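Local coordinates for type 3 secretion system pilotin (Salmonella typhimurium, PDB 6XFJ), which acts as the pilot lipoprotein that the InvG secretin of the SPI-1 type III secretion system requires for proper localization in the outer membrane, at residues Thr32-His37 against Glu48-Glu53; Lys55-Glu60 against Leu72-Glu77. All coordinates share one frame; numbering follows the deposited sequence.

Both contacts lie in the all-helical C-terminal part of the pilotin, and helix 44-59 serves each in turn. Interaction 1 joins the end of helix 25-36 to the middle of helix 44-59; interaction 2 follows it in the sequence and joins the last turns of helix 44-59 to helix 68-80. Their centres are 10 Å apart and they touch directly: CD1 of L50 lies 3.8 Å from CB of A75, and the rings of H37 and H76 meet edge-to-face. The contacts are thus neighbouring parts of the packing among helices 25-36, 44-59 and 68-80. Residues of both also reach the second subunit, F34 and M51 among them, so this packing adjoins the dimer interface.

Interaction 1: residues Thr32-His37 against Glu48-Glu53; sequences TFFQEH and EQLMTE. With CD (cadmium ion), chain P.
Aromatic side chains from the end of helix 25-36 meet L50 and M51 of helix 44-59 in the buried core of this helical pilotin fold. The segments run roughly antiparallel, 141° between their directions, and their short axes come no closer than 14.4 Å, so long side chains bridge the gap and no hydrogen bond crosses it. L50 has the largest share, and CD2 makes its close approaches. With CG anti to the backbone N (chi1 -179°), L50 reaches toward the phenylalanines, and its CD2 lies 3.8 Å from CE2 of F33 and equally near CE1 of F34, oblique to both rings. M51 adds its terminal methyl: CE comes to the edge of the F34 ring, near its plane, 4.3 Å from CZ. The two phenylalanines themselves pack, CD2 of F33 standing 3.7 Å above the centre of the F34 ring while CD2 of F34 meets the F33 ring at its edge. Y40 of helix 39-42 touches F33, F34 and L50, and S15 of the second subunit packs on F34 and M51. At the outer surface of helix 44-59, the carboxylate of E48 chelates a cadmium ion through both oxygens, with E45 and a water among the other ligands. Where helix 25-36 ends, H37 folds back over F33, and its ND1 sits 3.4 Å above the F33 ring plane, toward the rim. The same nitrogen donates to the carbonyl O of F33 at 2.7 Å and 162°, with the acceptor in the plane of the imidazole.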
loop_
_atom_site.group_PDB
_atom_site.type_symbol
_atom_site.label_atom_id
_atom_site.label_comp_id
_atom_site.label_asym_id
_atom_site.label_seq_id
_atom_site.Cartn_x
_atom_site.Cartn_y
_atom_site.Cartn_z
ATOM N N THR B 32 -1.486 11.951 4.323
ATOM C CA THR B 32 -2.913 12.091 4.700
ATOM C C THR B 32 -3.107 11.706 6.163
ATOM O O THR B 32 -3.720 12.448 6.948
ATOM C CB THR B 32 -3.819 11.256 3.795
ATOM O OG1 THR B 32 -3.666 11.765 2.466
ATOM C CG2 THR B 32 -5.286 11.355 4.177
ATOM N N PHE B 33 -2.564 10.566 6.555
ATOM C CA PHE B 33 -2.741 10.070 7.932
ATOM C C PHE B 33 -2.203 11.113 8.914
ATOM O O PHE B 33 -2.891 11.465 9.868
ATOM C CB PHE B 33 -1.988 8.742 8.110
ATOM C CG PHE B 33 -2.019 8.336 9.553
ATOM C CD1 PHE B 33 -3.113 7.682 10.082
ATOM C CD2 PHE B 33 -1.011 8.745 10.414
ATOM C CE1 PHE B 33 -3.157 7.384 11.437
ATOM C CE2 PHE B 33 -1.040 8.413 11.768
ATOM C CZ PHE B 33 -2.127 7.759 12.258
ATOM N N PHE B 34 -0.993 11.631 8.691
ATOM C CA PHE B 34 -0.370 12.557 9.673
ATOM C C PHE B 34 -1.082 13.905 9.679
ATOM O O PHE B 34 -1.257 14.456 10.740
ATOM C CB PHE B 34 1.139 12.636 9.460
ATOM C CG PHE B 34 1.796 11.404 10.021
ATOM C CD1 PHE B 34 1.833 11.184 11.391
ATOM C CD2 PHE B 34 2.287 10.417 9.183
ATOM C CE1 PHE B 34 2.406 10.029 11.919
ATOM C CE2 PHE B 34 2.807 9.259 9.719
ATOM C CZ PHE B 34 2.851 9.068 11.068
ATOM N N GLN B 35 -1.582 14.342 8.523
ATOM C CA GLN B 35 -2.362 15.609 8.477
ATOM C C GLN B 35 -3.636 15.453 9.313
ATOM O O GLN B 35 -4.060 16.453 9.928
ATOM C CB GLN B 35 -2.657 16.029 7.037
ATOM C CG GLN B 35 -1.386 16.434 6.308
ATOM C CD GLN B 35 -1.615 16.695 4.835
ATOM O OE1 GLN B 35 -2.517 16.122 4.224
ATOM N NE2 GLN B 35 -0.791 17.553 4.241
ATOM N N GLU B 36 -4.236 14.259 9.323
ATOM C CA GLU B 36 -5.502 13.937 10.050
ATOM C C GLU B 36 -5.200 13.714 11.553
ATOM O O GLU B 36 -6.153 13.642 12.326
ATOM C CB GLU B 36 -6.166 12.671 9.475
ATOM C CG GLU B 36 -6.868 12.830 8.148
ATOM C CD GLU B 36 -7.318 11.504 7.547
ATOM O OE1 GLU B 36 -6.996 10.446 8.162
ATOM O OE2 GLU B 36 -8.015 11.522 6.481
ATOM N N HIS B 37 -3.932 13.461 11.918
ATOM C CA HIS B 37 -3.556 13.085 13.308
ATOM C C HIS B 37 -2.354 13.902 13.757
ATOM O O HIS B 37 -1.321 13.313 14.107
ATOM C CB HIS B 37 -3.298 11.576 13.390
ATOM C CG HIS B 37 -4.454 10.738 12.981
ATOM N ND1 HIS B 37 -4.704 10.406 11.637
ATOM C CD2 HIS B 37 -5.411 10.119 13.718
ATOM C CE1 HIS B 37 -5.803 9.653 11.579
ATOM N NE2 HIS B 37 -6.257 9.467 12.837
ATOM N N GLU B 48 6.699 7.740 18.798
ATOM C CA GLU B 48 7.515 6.536 19.062
ATOM C C GLU B 48 6.542 5.395 19.316
ATOM O O GLU B 48 6.776 4.256 18.809
ATOM C CB GLU B 48 8.401 6.701 20.294
ATOM C CG GLU B 48 9.604 7.621 20.155
ATOM C CD GLU B 48 10.390 7.885 21.443
ATOM O OE1 GLU B 48 10.125 7.202 22.456
ATOM O OE2 GLU B 48 11.293 8.722 21.391
ATOM N N GLN B 49 5.524 5.619 20.132
ATOM C CA GLN B 49 4.518 4.606 20.426
ATOM C C GLN B 49 3.823 4.192 19.135
ATOM O O GLN B 49 3.586 3.010 18.956
ATOM C CB GLN B 49 3.531 5.021 21.500
ATOM C CG GLN B 49 4.162 5.183 22.874
ATOM C CD GLN B 49 3.117 5.589 23.888
ATOM O OE1 GLN B 49 1.950 5.228 23.782
ATOM N NE2 GLN B 49 3.527 6.344 24.892
ATOM N N LEU B 50 3.455 5.149 18.285
ATOM C CA LEU B 50 2.792 4.782 17.028
ATOM C C LEU B 50 3.699 3.926 16.142
ATOM O O LEU B 50 3.220 2.958 15.577
ATOM C CB LEU B 50 2.375 6.060 16.304
ATOM C CG LEU B 50 1.655 5.793 14.999
ATOM C CD1 LEU B 50 0.276 5.276 15.268
ATOM C CD2 LEU B 50 1.604 7.111 14.229
ATOM N N MET B 51 4.967 4.319 15.985
ATOM C CA MET B 51 5.905 3.556 15.142
ATOM C C MET B 51 6.084 2.124 15.722
ATOM O O MET B 51 6.137 1.155 14.951
ATOM C CB MET B 51 7.258 4.258 14.982
ATOM C CG MET B 51 7.188 5.503 14.145
ATOM S SD MET B 51 6.581 5.218 12.454
ATOM C CE MET B 51 4.822 5.570 12.640
ATOM N N THR B 52 6.160 1.941 17.044
ATOM C CA THR B 52 6.211 0.575 17.628
ATOM C C THR B 52 4.946 -0.203 17.237
ATOM O O THR B 52 5.078 -1.389 16.771
ATOM C CB THR B 52 6.307 0.653 19.150
ATOM O OG1 THR B 52 7.547 1.313 19.407
ATOM C CG2 THR B 52 6.253 -0.697 19.828
ATOM N N GLU B 53 3.756 0.411 17.379
ATOM C CA GLU B 53 2.508 -0.338 17.085
ATOM C C GLU B 53 2.460 -0.619 15.586
ATOM O O GLU B 53 2.012 -1.686 15.191
ATOM C CB GLU B 53 1.259 0.401 17.540
ATOM C CG GLU B 53 0.932 0.407 18.989
ATOM C CD GLU B 53 0.909 -0.962 19.631
ATOM O OE1 GLU B 53 0.211 -1.877 19.147
ATOM O OE2 GLU B 53 1.577 -1.101 20.623
HETATM CD CD CD P . 11.785 8.414 23.629
HETATM O O HOH W 1 13.430 6.940 22.761
#

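Interaction 2: residues Lys55-Glu60 against Leu72-Glu77; sequences KKVLLE and LLAAHE
V57, near the C-terminal end of helix 44-59, meets A74 and A75 of helix 68-80, a contact that joins two successive helices of the chain across loop 60-67. The backbones come close here, with CA of V57 and CA of A75 6.6 Å apart, a spacing that the short alanine side chains permit. From the CA of V57 the CB points toward helix 68-80, and the two methyls diverge from it. CG1, anti to the backbone N (chi1 165°), stays just beyond, 4.5 Å from CB of A74, while CG2 makes the nearer approaches. CG2, anti to the carbonyl carbon, comes to 4.4 Å from CB of A74 and 4.4 Å from CB of A75. Its nearest neighbour across the contact is a backbone atom, N of A75, at 4.1 Å, so this methyl lies loosely over the backbone as well as between the two alanine methyls. The same valine also touches T71 and R78, one turn before and one turn after the alanines on helix 68-80, and S63 in the joining loop. Beyond the apolar patch, at the end of helix 44-59, E60 OE1 forms a salt bridge with R78 NH2. Between the two segments themselves there are neither hydrogen bonds nor salt bridges. With V57 and A75 buried and A74 only partly so, their association, 98 Å² of buried surface in all, probably rests mainly on dispersion and partial exclusion of water, with little directional constraint at this point.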
loop_
_atom_site.group_PDB
_atom_site.type_symbol
_atom_site.label_atom_id
_atom_site.label_comp_id
_atom_site.label_asym_id
_atom_site.label_seq_id
_atom_site.Cartn_x
_atom_site.Cartn_y
_atom_site.Cartn_z
ATOM N N LYS B 55 5.009 -1.061 13.462
ATOM C CA LYS B 55 5.951 -2.158 13.152
ATOM C C LYS B 55 5.333 -3.492 13.602
ATOM O O LYS B 55 5.545 -4.508 12.908
ATOM C CB LYS B 55 7.288 -1.847 13.818
ATOM C CG LYS B 55 8.049 -0.754 13.103
ATOM C CD LYS B 55 9.276 -0.426 13.920
ATOM C CE LYS B 55 10.016 0.801 13.478
ATOM N NZ LYS B 55 11.085 1.122 14.454
ATOM N N LYS B 56 4.580 -3.505 14.688
ATOM C CA LYS B 56 3.897 -4.765 15.066
ATOM C C LYS B 56 2.792 -5.110 14.068
ATOM O O LYS B 56 2.630 -6.281 13.706
ATOM C CB LYS B 56 3.329 -4.676 16.462
ATOM C CG LYS B 56 4.391 -4.698 17.552
ATOM C CD LYS B 56 3.827 -4.938 18.907
ATOM C CE LYS B 56 3.169 -3.720 19.435
ATOM N NZ LYS B 56 2.401 -4.025 20.670
ATOM N N VAL B 57 2.004 -4.119 13.652
ATOM C CA VAL B 57 0.913 -4.395 12.701
ATOM C C VAL B 57 1.511 -5.005 11.433
ATOM O O VAL B 57 0.952 -5.953 10.870
ATOM C CB VAL B 57 0.159 -3.093 12.364
ATOM C CG1 VAL B 57 -0.730 -3.244 11.138
ATOM C CG2 VAL B 57 -0.642 -2.595 13.558
ATOM N N LEU B 58 2.613 -4.470 10.979
ATOM C CA LEU B 58 3.168 -4.919 9.696
ATOM C C LEU B 58 3.733 -6.338 9.780
ATOM O O LEU B 58 3.952 -6.939 8.734
ATOM C CB LEU B 58 4.202 -3.933 9.197
ATOM C CG LEU B 58 3.651 -2.558 8.821
ATOM C CD1 LEU B 58 4.833 -1.709 8.381
ATOM C CD2 LEU B 58 2.563 -2.612 7.734
ATOM N N LEU B 59 3.913 -6.886 10.973
ATOM C CA LEU B 59 4.403 -8.282 11.142
ATOM C C LEU B 59 3.240 -9.260 11.001
ATOM O O LEU B 59 3.470 -10.464 10.830
ATOM C CB LEU B 59 5.061 -8.438 12.512
ATOM C CG LEU B 59 6.486 -7.920 12.585
ATOM C CD1 LEU B 59 6.962 -7.886 14.041
ATOM C CD2 LEU B 59 7.416 -8.806 11.797
ATOM N N GLU B 60 2.005 -8.802 11.132
ATOM C CA GLU B 60 0.839 -9.690 11.199
ATOM C C GLU B 60 0.453 -10.181 9.818
ATOM O O GLU B 60 0.212 -9.363 8.951
ATOM C CB GLU B 60 -0.273 -9.020 11.957
ATOM C CG GLU B 60 0.221 -8.655 13.321
ATOM C CD GLU B 60 -0.817 -8.023 14.200
ATOM O OE1 GLU B 60 -1.827 -7.601 13.623
ATOM O OE2 GLU B 60 -0.584 -7.951 15.449
ATOM N N LEU B 72 -1.261 2.391 9.444
ATOM C CA LEU B 72 -1.088 3.527 10.387
ATOM C C LEU B 72 -2.347 3.696 11.236
ATOM O O LEU B 72 -2.286 3.926 12.419
ATOM C CB LEU B 72 -0.703 4.804 9.647
ATOM C CG LEU B 72 0.712 4.881 9.103
ATOM C CD1 LEU B 72 0.877 6.005 8.131
ATOM C CD2 LEU B 72 1.734 5.020 10.253
ATOM N N LEU B 73 -3.504 3.647 10.564
ATOM C CA LEU B 73 -4.773 3.873 11.284
ATOM C C LEU B 73 -4.980 2.735 12.304
ATOM O O LEU B 73 -5.369 2.999 13.412
ATOM C CB LEU B 73 -5.918 3.954 10.284
ATOM C CG LEU B 73 -7.243 4.468 10.834
ATOM C CD1 LEU B 73 -7.156 5.889 11.316
ATOM C CD2 LEU B 73 -8.309 4.366 9.777
ATOM N N ALA B 74 -4.711 1.489 11.894
ATOM C CA ALA B 74 -4.762 0.349 12.843
ATOM C C ALA B 74 -3.819 0.558 14.037
ATOM O O ALA B 74 -4.240 0.310 15.171
ATOM C CB ALA B 74 -4.467 -0.942 12.147
ATOM N N ALA B 75 -2.624 1.044 13.782
ATOM C CA ALA B 75 -1.647 1.302 14.860
ATOM C C ALA B 75 -2.195 2.365 15.817
ATOM O O ALA B 75 -2.162 2.155 17.038
ATOM C CB ALA B 75 -0.341 1.697 14.245
ATOM N N HIS B 76 -2.791 3.407 15.237
ATOM C CA HIS B 76 -3.373 4.483 16.041
ATOM C C HIS B 76 -4.488 3.902 16.899
ATOM O O HIS B 76 -4.597 4.258 18.079
ATOM C CB HIS B 76 -3.850 5.547 15.083
ATOM C CG HIS B 76 -4.712 6.574 15.689
ATOM N ND1 HIS B 76 -4.239 7.529 16.545
ATOM C CD2 HIS B 76 -6.035 6.827 15.485
ATOM C CE1 HIS B 76 -5.244 8.344 16.875
ATOM N NE2 HIS B 76 -6.364 7.907 16.261
ATOM N N GLU B 77 -5.371 3.141 16.305
ATOM C CA GLU B 77 -6.526 2.583 17.040
ATOM C C GLU B 77 -6.082 1.625 18.121
ATOM O O GLU B 77 -6.690 1.586 19.180
ATOM C CB GLU B 77 -7.489 1.915 16.059
ATOM C CG GLU B 77 -8.223 2.890 15.162
ATOM C CD GLU B 77 -9.253 2.320 14.202
ATOM O OE1 GLU B 77 -9.805 1.330 14.496
ATOM O OE2 GLU B 77 -9.544 2.977 13.208
#